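Local coordinates for protein diaminobutyrate-pyruvate transaminase and L-2,4-diaminobutyrate decarboxylase (Vibrio parahaemolyticus, PDB 2QMA) that probably acts, through this C-terminal pyridoxal-phosphate-dependent decarboxylase domain of a longer two-domain protein, as a carbon-carbon lyase using L-2,4-diaminobutyrate, at residues A[137-145]-A[373-381]; A[153-164]-A[333-344]. All coordinates share one frame; numbering follows the deposited sequence.

Contact 1. Residues A[137-145]-A[373-381]; sequences SATYVEQKV and KRFDALKVF. With EDO (1,2-ethanediol), chain C.
V141 reaches from helix 137-145 into the groove between F375 and F381, where two helices of the pyridoxal-phosphate-dependent decarboxylase fold pack; the axes of helices 137-145 and 377-381 approach to 9.0 Å and run at 60°. V141 CB lies 3.6 Å from F375 CZ. V141 CG1, anti to the backbone N (chi1 168°), lies between F375 CE1 and F381 CB: it touches the F375 ring at its edge, in plane, and stands over a face of F381, 4.1 Å from that ring's centroid and 29° off the normal, a CH-pi contact. V141 CG2, anti to the carbonyl carbon, touches F375 CZ at 3.9 Å. The F375 ring is covered on both faces, by A138 CB almost over its centre, 3.4 Å from the centroid, and opposite by L378 CB of its own segment. V91 of the second subunit also packs on V141 and F375, placing this cluster at the dimer interface. A377 CB sits against the backbone of E142. Approaching from the opposite direction, K373 NZ bonds E142 OE1 at 3.0 Å on its syn lone pair and OE2 weakly, a salt bridge; OE2 also meets F163 N. Water 1 donates to E142 OE1 at 2.7 Å and accepts from A377 N at 3.0 Å.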
loop_
_atom_site.group_PDB
_atom_site.type_symbol
_atom_site.label_atom_id
_atom_site.label_comp_id
_atom_site.label_asym_id
_atom_site.label_seq_id
_atom_site.Cartn_x
_atom_site.Cartn_y
_atom_site.Cartn_z
ATOM N N SER A 137 -8.940 17.546 3.826
ATOM C CA SER A 137 -10.124 16.893 4.415
ATOM C C SER A 137 -9.831 15.413 4.742
ATOM O O SER A 137 -10.366 14.867 5.720
ATOM C CB SER A 137 -11.330 17.008 3.489
ATOM O OG SER A 137 -11.070 16.399 2.239
ATOM N N ALA A 138 -8.944 14.807 3.958
ATOM C CA ALA A 138 -8.642 13.374 4.067
ATOM C C ALA A 138 -7.962 13.066 5.402
ATOM O O ALA A 138 -8.308 12.114 6.067
ATOM C CB ALA A 138 -7.794 12.921 2.924
ATOM N N THR A 139 -7.060 13.949 5.833
ATOM C CA THR A 139 -6.368 13.732 7.119
ATOM C C THR A 139 -7.379 13.597 8.241
ATOM O O THR A 139 -7.255 12.718 9.085
ATOM C CB THR A 139 -5.390 14.858 7.404
ATOM O OG1 THR A 139 -4.295 14.728 6.479
ATOM C CG2 THR A 139 -4.879 14.755 8.836
ATOM N N TYR A 140 -8.391 14.466 8.232
ATOM C CA TYR A 140 -9.371 14.454 9.301
ATOM C C TYR A 140 -10.306 13.248 9.174
ATOM O O TYR A 140 -10.693 12.679 10.189
ATOM C CB TYR A 140 -10.161 15.750 9.295
ATOM C CG TYR A 140 -9.365 16.994 9.564
ATOM C CD1 TYR A 140 -8.494 17.085 10.652
ATOM C CD2 TYR A 140 -9.522 18.117 8.749
ATOM C CE1 TYR A 140 -7.794 18.264 10.898
ATOM C CE2 TYR A 140 -8.836 19.296 9.008
ATOM C CZ TYR A 140 -7.980 19.358 10.054
ATOM O OH TYR A 140 -7.300 20.540 10.277
ATOM N N VAL A 141 -10.642 12.859 7.934
ATOM C CA VAL A 141 -11.430 11.636 7.685
ATOM C C VAL A 141 -10.725 10.426 8.292
ATOM O O VAL A 141 -11.338 9.691 9.059
ATOM C CB VAL A 141 -11.730 11.401 6.186
ATOM C CG1 VAL A 141 -12.300 9.991 5.909
ATOM C CG2 VAL A 141 -12.715 12.528 5.647
ATOM N N GLU A 142 -9.448 10.229 7.936
ATOM C CA GLU A 142 -8.645 9.141 8.519
ATOM C C GLU A 142 -8.661 9.190 10.071
ATOM O O GLU A 142 -8.922 8.154 10.728
ATOM C CB GLU A 142 -7.195 9.127 8.002
ATOM C CG GLU A 142 -6.491 7.886 8.559
ATOM C CD GLU A 142 -5.161 7.538 7.963
ATOM O OE1 GLU A 142 -5.002 7.554 6.719
ATOM O OE2 GLU A 142 -4.286 7.161 8.782
ATOM N N GLN A 143 -8.379 10.360 10.671
ATOM C CA GLN A 143 -8.371 10.420 12.133
ATOM C C GLN A 143 -9.750 10.082 12.760
ATOM O O GLN A 143 -9.837 9.405 13.776
ATOM C CB GLN A 143 -7.868 11.766 12.647
ATOM C CG GLN A 143 -7.587 11.729 14.173
ATOM C CD GLN A 143 -6.397 10.819 14.560
ATOM O OE1 GLN A 143 -5.300 10.964 14.038
ATOM N NE2 GLN A 143 -6.631 9.885 15.483
ATOM N N LYS A 144 -10.808 10.570 12.143
ATOM C CA LYS A 144 -12.194 10.298 12.555
ATOM C C LYS A 144 -12.444 8.770 12.597
ATOM O O LYS A 144 -12.995 8.250 13.577
ATOM C CB LYS A 144 -13.160 10.977 11.557
ATOM C CG LYS A 144 -14.644 10.587 11.640
ATOM C CD LYS A 144 -15.273 10.761 13.030
ATOM C CE LYS A 144 -16.808 10.716 12.913
ATOM N NZ LYS A 144 -17.524 10.654 14.255
ATOM N N VAL A 145 -12.084 8.091 11.495
ATOM C CA VAL A 145 -12.301 6.638 11.362
ATOM C C VAL A 145 -11.443 5.918 12.409
ATOM O O VAL A 145 -11.904 4.955 13.061
ATOM C CB VAL A 145 -11.954 6.129 9.932
ATOM C CG1 VAL A 145 -11.872 4.595 9.883
ATOM C CG2 VAL A 145 -12.905 6.667 8.877
ATOM N N LYS A 373 1.027 7.912 0.965
ATOM C CA LYS A 373 0.047 6.851 1.192
ATOM C C LYS A 373 -1.361 7.288 0.770
ATOM O O LYS A 373 -1.675 8.492 0.748
ATOM C CB LYS A 373 0.194 6.073 2.511
ATOM C CG LYS A 373 -0.544 6.562 3.804
ATOM C CD LYS A 373 -0.825 5.408 4.726
ATOM C CE LYS A 373 -2.184 5.594 5.501
ATOM N NZ LYS A 373 -2.146 6.587 6.623
ATOM N N ARG A 374 -2.141 6.303 0.342
ATOM C CA ARG A 374 -3.418 6.590 -0.285
ATOM C C ARG A 374 -4.546 6.693 0.745
ATOM O O ARG A 374 -4.441 6.239 1.896
ATOM C CB ARG A 374 -3.740 5.668 -1.491
ATOM C CG ARG A 374 -4.447 4.426 -1.198
ATOM C CD ARG A 374 -4.361 3.354 -2.283
ATOM N NE ARG A 374 -5.008 3.701 -3.558
ATOM C CZ ARG A 374 -6.315 3.555 -3.823
ATOM N NH1 ARG A 374 -6.793 3.900 -5.031
ATOM N NH2 ARG A 374 -7.143 3.057 -2.912
ATOM N N PHE A 375 -5.612 7.354 0.305
ATOM C CA PHE A 375 -6.748 7.711 1.155
ATOM C C PHE A 375 -7.704 6.502 1.325
ATOM O O PHE A 375 -8.914 6.599 1.077
ATOM C CB PHE A 375 -7.417 8.961 0.501
ATOM C CG PHE A 375 -8.566 9.583 1.308
ATOM C CD1 PHE A 375 -8.801 9.254 2.646
ATOM C CD2 PHE A 375 -9.380 10.542 0.703
ATOM C CE1 PHE A 375 -9.856 9.849 3.366
ATOM C CE2 PHE A 375 -10.442 11.146 1.419
ATOM C CZ PHE A 375 -10.666 10.790 2.752
ATOM N N ASP A 376 -7.174 5.366 1.764
ATOM C CA ASP A 376 -8.024 4.195 1.968
ATOM C C ASP A 376 -9.148 4.354 3.052
ATOM O O ASP A 376 -10.175 3.645 3.040
ATOM C CB ASP A 376 -7.160 2.959 2.295
ATOM C CG ASP A 376 -6.316 2.516 1.120
ATOM O OD1 ASP A 376 -6.874 2.495 0.014
ATOM O OD2 ASP A 376 -5.096 2.219 1.304
ATOM N N ALA A 377 -8.928 5.256 3.991
ATOM C CA ALA A 377 -9.839 5.403 5.137
ATOM C C ALA A 377 -11.201 5.885 4.628
ATOM O O ALA A 377 -12.216 5.743 5.329
ATOM C CB ALA A 377 -9.265 6.372 6.147
ATOM N N LEU A 378 -11.229 6.418 3.400
ATOM C CA LEU A 378 -12.502 6.948 2.832
ATOM C C LEU A 378 -13.480 5.799 2.677
ATOM O O LEU A 378 -14.664 5.951 2.966
ATOM C CB LEU A 378 -12.318 7.737 1.515
ATOM C CG LEU A 378 -13.622 8.318 0.883
ATOM C CD1 LEU A 378 -14.235 9.428 1.742
ATOM C CD2 LEU A 378 -13.438 8.847 -0.582
ATOM N N LYS A 379 -12.961 4.624 2.301
ATOM C CA LYS A 379 -13.761 3.425 2.148
ATOM C C LYS A 379 -14.554 3.138 3.442
ATOM O O LYS A 379 -15.767 2.970 3.369
ATOM C CB LYS A 379 -12.889 2.214 1.817
ATOM C CG LYS A 379 -12.057 2.364 0.549
ATOM C CD LYS A 379 -10.945 1.294 0.553
ATOM C CE LYS A 379 -9.930 1.601 -0.456
ATOM N NZ LYS A 379 -9.032 0.429 -0.687
ATOM N N VAL A 380 -13.870 3.083 4.592
ATOM C CA VAL A 380 -14.545 2.756 5.847
ATOM C C VAL A 380 -15.487 3.916 6.217
ATOM O O VAL A 380 -16.601 3.689 6.723
ATOM C CB VAL A 380 -13.557 2.477 7.003
ATOM C CG1 VAL A 380 -14.313 2.051 8.268
ATOM C CG2 VAL A 380 -12.505 1.416 6.617
ATOM N N PHE A 381 -15.043 5.156 6.002
ATOM C CA PHE A 381 -15.833 6.338 6.357
ATOM C C PHE A 381 -17.173 6.276 5.617
ATOM O O PHE A 381 -18.235 6.460 6.234
ATOM C CB PHE A 381 -15.029 7.615 6.045
ATOM C CG PHE A 381 -15.732 8.916 6.353
ATOM C CD1 PHE A 381 -15.832 9.383 7.655
ATOM C CD2 PHE A 381 -16.204 9.722 5.320
ATOM C CE1 PHE A 381 -16.410 10.617 7.929
ATOM C CE2 PHE A 381 -16.795 10.952 5.599
ATOM C CZ PHE A 381 -16.888 11.397 6.898
HETATM C C1 EDO C . -15.444 10.226 17.278
HETATM O O1 EDO C . -15.517 11.282 16.284
HETATM C C2 EDO C . -15.495 8.819 16.688
HETATM O O2 EDO C . -16.659 8.633 15.884
HETATM O O HOH W 1 -6.342 6.617 4.606
#

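Contact 2. Residues A[153-164]-A[333-344]; sequences YDLSEKADGIFT and CGALLVNDKSNF
F163 and A335 lie directly across from one another, both side chains on the same side of the sheet, as a non-hydrogen-bonded pair of antiparallel strands 160-164 and 334-338. These strands border the seven-stranded mixed sheet, the main sheet of the pyridoxal-phosphate-dependent decarboxylase domain; 160-164 is outermost within this chain. A335 CB stands over one face of the F163 ring, 4.3 Å from F163 CD1, while C333 SG comes in at its edge, 5.3 Å from the centroid and 89° off the normal, a sulfur-aromatic contact. On this side L337 lies roughly perpendicular to Y153 and L155: its CG is anti to the carbonyl carbon (chi1 -49°), which carries L337 CD1 to within 3.6 Å of Y153 CD2, and its CB meets L155 CD1. On the other side I162 and L336 extend alongside each other. There F344 and I162 run past one another in opposite senses, F344 CZ 3.9 Å from I162 CG1; the F344 ring takes V338 CG2 over one face and turns its edge to G161 N. Three hydrogen-bonded pairs set the register: D160 with V338, I162 with L336 and T164 with G334. G334 lies about 9 Å from the side chain of K325, the predicted cofactor lysine, unmodified here. Beyond the strands, N339 ND2 reaches the carbonyls of A316 and E314, whereas N339 OD1 accepts from S156 N at 2.9 Å, nearly along the C=O axis, with an N-H...O angle of 170°.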
loop_
_atom_site.group_PDB
_atom_site.type_symbol
_atom_site.label_atom_id
_atom_site.label_comp_id
_atom_site.label_asym_id
_atom_site.label_seq_id
_atom_site.Cartn_x
_atom_site.Cartn_y
_atom_site.Cartn_z
ATOM N N TYR A 153 -13.261 -1.001 19.693
ATOM C CA TYR A 153 -12.428 -2.018 20.363
ATOM C C TYR A 153 -12.266 -1.716 21.863
ATOM O O TYR A 153 -11.510 -2.419 22.557
ATOM C CB TYR A 153 -11.057 -2.193 19.649
ATOM C CG TYR A 153 -11.196 -2.926 18.327
ATOM C CD1 TYR A 153 -11.289 -4.311 18.281
ATOM C CD2 TYR A 153 -11.284 -2.229 17.120
ATOM C CE1 TYR A 153 -11.473 -4.976 17.077
ATOM C CE2 TYR A 153 -11.467 -2.894 15.907
ATOM C CZ TYR A 153 -11.567 -4.254 15.891
ATOM O OH TYR A 153 -11.750 -4.920 14.681
ATOM N N ASP A 154 -12.939 -0.666 22.345
ATOM C CA ASP A 154 -12.979 -0.331 23.796
ATOM C C ASP A 154 -11.587 -0.002 24.373
ATOM O O ASP A 154 -11.281 -0.325 25.521
ATOM C CB ASP A 154 -13.657 -1.472 24.585
ATOM C CG ASP A 154 -15.109 -1.638 24.222
ATOM O OD1 ASP A 154 -15.831 -0.619 24.228
ATOM O OD2 ASP A 154 -15.545 -2.775 23.898
ATOM N N LEU A 155 -10.737 0.652 23.572
ATOM C CA LEU A 155 -9.388 0.981 23.987
ATOM C C LEU A 155 -9.375 2.193 24.922
ATOM O O LEU A 155 -10.378 2.908 25.011
ATOM C CB LEU A 155 -8.497 1.244 22.750
ATOM C CG LEU A 155 -8.450 0.145 21.661
ATOM C CD1 LEU A 155 -7.575 0.591 20.485
ATOM C CD2 LEU A 155 -7.950 -1.193 22.196
ATOM N N SER A 156 -8.259 2.392 25.633
ATOM C CA SER A 156 -8.088 3.489 26.631
ATOM C C SER A 156 -8.162 4.899 26.057
ATOM O O SER A 156 -8.159 5.106 24.820
ATOM C CB SER A 156 -6.747 3.354 27.428
ATOM O OG SER A 156 -5.542 3.723 26.694
ATOM N N GLU A 157 -8.185 5.879 26.969
ATOM C CA GLU A 157 -8.198 7.289 26.583
ATOM C C GLU A 157 -6.979 7.659 25.727
ATOM O O GLU A 157 -7.049 8.545 24.888
ATOM C CB GLU A 157 -8.291 8.186 27.813
ATOM C CG GLU A 157 -9.661 8.080 28.491
ATOM C CD GLU A 157 -9.963 9.240 29.419
ATOM O OE1 GLU A 157 -9.070 10.106 29.611
ATOM O OE2 GLU A 157 -11.097 9.293 29.938
ATOM N N LYS A 158 -5.886 6.925 25.904
ATOM C CA LYS A 158 -4.641 7.225 25.187
ATOM C C LYS A 158 -4.483 6.575 23.812
ATOM O O LYS A 158 -3.425 6.736 23.169
ATOM C CB LYS A 158 -3.454 6.878 26.086
ATOM C CG LYS A 158 -3.584 7.512 27.448
ATOM C CD LYS A 158 -2.223 7.766 28.036
ATOM C CE LYS A 158 -2.007 6.949 29.307
ATOM N NZ LYS A 158 -0.829 7.494 30.036
ATOM N N ALA A 159 -5.516 5.874 23.345
ATOM C CA ALA A 159 -5.358 5.037 22.165
ATOM C C ALA A 159 -5.283 5.888 20.886
ATOM O O ALA A 159 -5.730 7.054 20.873
ATOM C CB ALA A 159 -6.446 4.043 22.095
ATOM N N ASP A 160 -4.694 5.317 19.840
ATOM C CA ASP A 160 -4.654 5.959 18.517
ATOM C C ASP A 160 -4.366 4.865 17.500
ATOM O O ASP A 160 -4.257 3.693 17.869
ATOM C CB ASP A 160 -3.607 7.096 18.486
ATOM C CG ASP A 160 -3.817 8.090 17.339
ATOM O OD1 ASP A 160 -4.815 7.973 16.562
ATOM O OD2 ASP A 160 -2.957 9.016 17.260
ATOM N N GLY A 161 -4.263 5.226 16.217
ATOM C CA GLY A 161 -4.025 4.251 15.190
ATOM C C GLY A 161 -3.595 4.958 13.924
ATOM O O GLY A 161 -3.567 6.198 13.873
ATOM N N ILE A 162 -3.258 4.178 12.907
ATOM C CA ILE A 162 -3.036 4.713 11.572
ATOM C C ILE A 162 -3.364 3.646 10.572
ATOM O O ILE A 162 -3.146 2.447 10.818
ATOM C CB ILE A 162 -1.574 5.002 11.211
ATOM C CG1 ILE A 162 -0.610 4.554 12.282
ATOM C CG2 ILE A 162 -1.405 6.370 10.372
ATOM C CD1 ILE A 162 -0.427 3.078 12.086
ATOM N N PHE A 163 -3.758 4.082 9.389
ATOM C CA PHE A 163 -4.083 3.140 8.344
ATOM C C PHE A 163 -2.811 2.651 7.697
ATOM O O PHE A 163 -1.862 3.408 7.558
ATOM C CB PHE A 163 -5.011 3.779 7.309
ATOM C CG PHE A 163 -6.463 3.588 7.612
ATOM C CD1 PHE A 163 -7.054 4.227 8.710
ATOM C CD2 PHE A 163 -7.241 2.731 6.805
ATOM C CE1 PHE A 163 -8.433 4.045 8.978
ATOM C CE2 PHE A 163 -8.628 2.557 7.039
ATOM C CZ PHE A 163 -9.216 3.199 8.136
ATOM N N THR A 164 -2.802 1.379 7.341
ATOM C CA THR A 164 -1.643 0.715 6.758
ATOM C C THR A 164 -2.097 0.013 5.448
ATOM O O THR A 164 -3.290 -0.010 5.114
ATOM C CB THR A 164 -1.094 -0.384 7.703
ATOM O OG1 THR A 164 -2.082 -1.422 7.803
ATOM C CG2 THR A 164 -0.750 0.179 9.083
ATOM N N CYS A 333 -6.815 -1.827 2.684
ATOM C CA CYS A 333 -7.569 -1.104 3.699
ATOM C C CYS A 333 -7.282 -1.871 4.981
ATOM O O CYS A 333 -7.909 -2.900 5.234
ATOM C CB CYS A 333 -9.060 -1.084 3.363
ATOM S SG CYS A 333 -10.033 0.149 4.273
ATOM N N GLY A 334 -6.309 -1.404 5.753
ATOM C CA GLY A 334 -6.045 -2.014 7.076
ATOM C C GLY A 334 -5.618 -0.927 8.048
ATOM O O GLY A 334 -5.369 0.195 7.641
ATOM N N ALA A 335 -5.532 -1.233 9.332
ATOM C CA ALA A 335 -5.003 -0.218 10.296
ATOM C C ALA A 335 -4.304 -0.955 11.405
ATOM O O ALA A 335 -4.540 -2.138 11.618
ATOM C CB ALA A 335 -6.113 0.594 10.888
ATOM N N LEU A 336 -3.489 -0.221 12.120
ATOM C CA LEU A 336 -2.900 -0.693 13.331
ATOM C C LEU A 336 -3.338 0.230 14.433
ATOM O O LEU A 336 -3.084 1.446 14.372
ATOM C CB LEU A 336 -1.397 -0.637 13.220
ATOM C CG LEU A 336 -0.744 -1.186 14.519
ATOM C CD1 LEU A 336 -0.734 -2.751 14.504
ATOM C CD2 LEU A 336 0.614 -0.579 14.700
ATOM N N LEU A 337 -3.955 -0.345 15.468
ATOM C CA LEU A 337 -4.377 0.443 16.630
ATOM C C LEU A 337 -3.423 0.176 17.778
ATOM O O LEU A 337 -2.879 -0.953 17.931
ATOM C CB LEU A 337 -5.803 0.074 17.063
ATOM C CG LEU A 337 -6.852 0.051 15.929
ATOM C CD1 LEU A 337 -8.185 -0.393 16.534
ATOM C CD2 LEU A 337 -6.984 1.449 15.247
ATOM N N VAL A 338 -3.207 1.206 18.573
ATOM C CA VAL A 338 -2.430 1.059 19.786
ATOM C C VAL A 338 -3.179 1.622 20.998
ATOM O O VAL A 338 -3.912 2.620 20.886
ATOM C CB VAL A 338 -0.956 1.695 19.708
ATOM C CG1 VAL A 338 -0.099 1.009 18.564
ATOM C CG2 VAL A 338 -0.986 3.220 19.637
ATOM N N ASN A 339 -3.016 0.958 22.134
ATOM C CA ASN A 339 -3.666 1.396 23.340
ATOM C C ASN A 339 -3.040 2.658 23.924
ATOM O O ASN A 339 -3.720 3.448 24.595
ATOM C CB ASN A 339 -3.714 0.269 24.399
ATOM C CG ASN A 339 -5.148 -0.115 24.775
ATOM O OD1 ASN A 339 -6.019 0.764 24.936
ATOM N ND2 ASN A 339 -5.403 -1.432 24.940
ATOM N N ASP A 340 -1.761 2.878 23.630
ATOM C CA ASP A 340 -1.077 4.099 24.181
ATOM C C ASP A 340 -0.300 4.762 23.055
ATOM O O ASP A 340 0.755 4.278 22.650
ATOM C CB ASP A 340 -0.128 3.683 25.314
ATOM C CG ASP A 340 0.474 4.865 26.037
ATOM O OD1 ASP A 340 0.504 5.985 25.460
ATOM O OD2 ASP A 340 0.929 4.677 27.184
ATOM N N LYS A 341 -0.853 5.825 22.511
ATOM C CA LYS A 341 -0.214 6.535 21.392
ATOM C C LYS A 341 1.227 7.010 21.657
ATOM O O LYS A 341 1.981 7.281 20.696
ATOM C CB LYS A 341 -1.088 7.703 20.936
ATOM C CG LYS A 341 -1.156 8.836 21.945
ATOM C CD LYS A 341 -2.203 9.780 21.432
ATOM C CE LYS A 341 -2.681 10.703 22.508
ATOM N NZ LYS A 341 -3.871 11.451 21.974
ATOM N N SER A 342 1.631 7.062 22.929
ATOM C CA SER A 342 3.012 7.417 23.241
ATOM C C SER A 342 3.987 6.395 22.612
ATOM O O SER A 342 5.138 6.735 22.300
ATOM C CB SER A 342 3.231 7.621 24.749
ATOM O OG SER A 342 3.481 6.382 25.353
ATOM N N ASN A 343 3.513 5.164 22.393
ATOM C CA ASN A 343 4.312 4.164 21.749
ATOM C C ASN A 343 4.677 4.477 20.275
ATOM O O ASN A 343 5.660 3.949 19.763
ATOM C CB ASN A 343 3.682 2.753 21.891
ATOM C CG ASN A 343 3.748 2.200 23.323
ATOM O OD1 ASN A 343 2.802 1.548 23.813
ATOM N ND2 ASN A 343 4.849 2.427 23.973
ATOM N N PHE A 344 3.887 5.317 19.612
ATOM C CA PHE A 344 4.204 5.799 18.259
ATOM C C PHE A 344 5.494 6.660 18.224
ATOM O O PHE A 344 6.044 6.862 17.148
ATOM C CB PHE A 344 3.011 6.579 17.631
ATOM C CG PHE A 344 1.904 5.704 17.116
ATOM C CD1 PHE A 344 2.198 4.532 16.428
ATOM C CD2 PHE A 344 0.563 6.075 17.255
ATOM C CE1 PHE A 344 1.200 3.720 15.917
ATOM C CE2 PHE A 344 -0.455 5.263 16.747
ATOM C CZ PHE A 344 -0.149 4.085 16.080
HETATM O O HOH W 2 -6.071 9.183 22.570
HETATM O O HOH W 3 1.523 6.681 28.592
HETATM O O HOH W 4 -5.357 1.119 4.150
#

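From the N terminus, helix 136-152 supplies the first half of contact 1, and the chain then turns directly into 153-164, the first half of contact 2. A long excursion through most of the mixed sheet returns at strand 334-338, where contact 2 closes its loop; residues 373-381, entering helix 377-386, close contact 1 later. Contact 2 is therefore nested inside contact 1, and the two do not cross. Their centres lie 15 Å apart and they touch: Q143 NE2 is 2.8 Å from D160 OD1, a probable hydrogen bond, which with the E142-F163 bond ties helix 136-152 to strand 160-164. Helix 377-386 reaches the same strand by packing, A377 and V380 on F163.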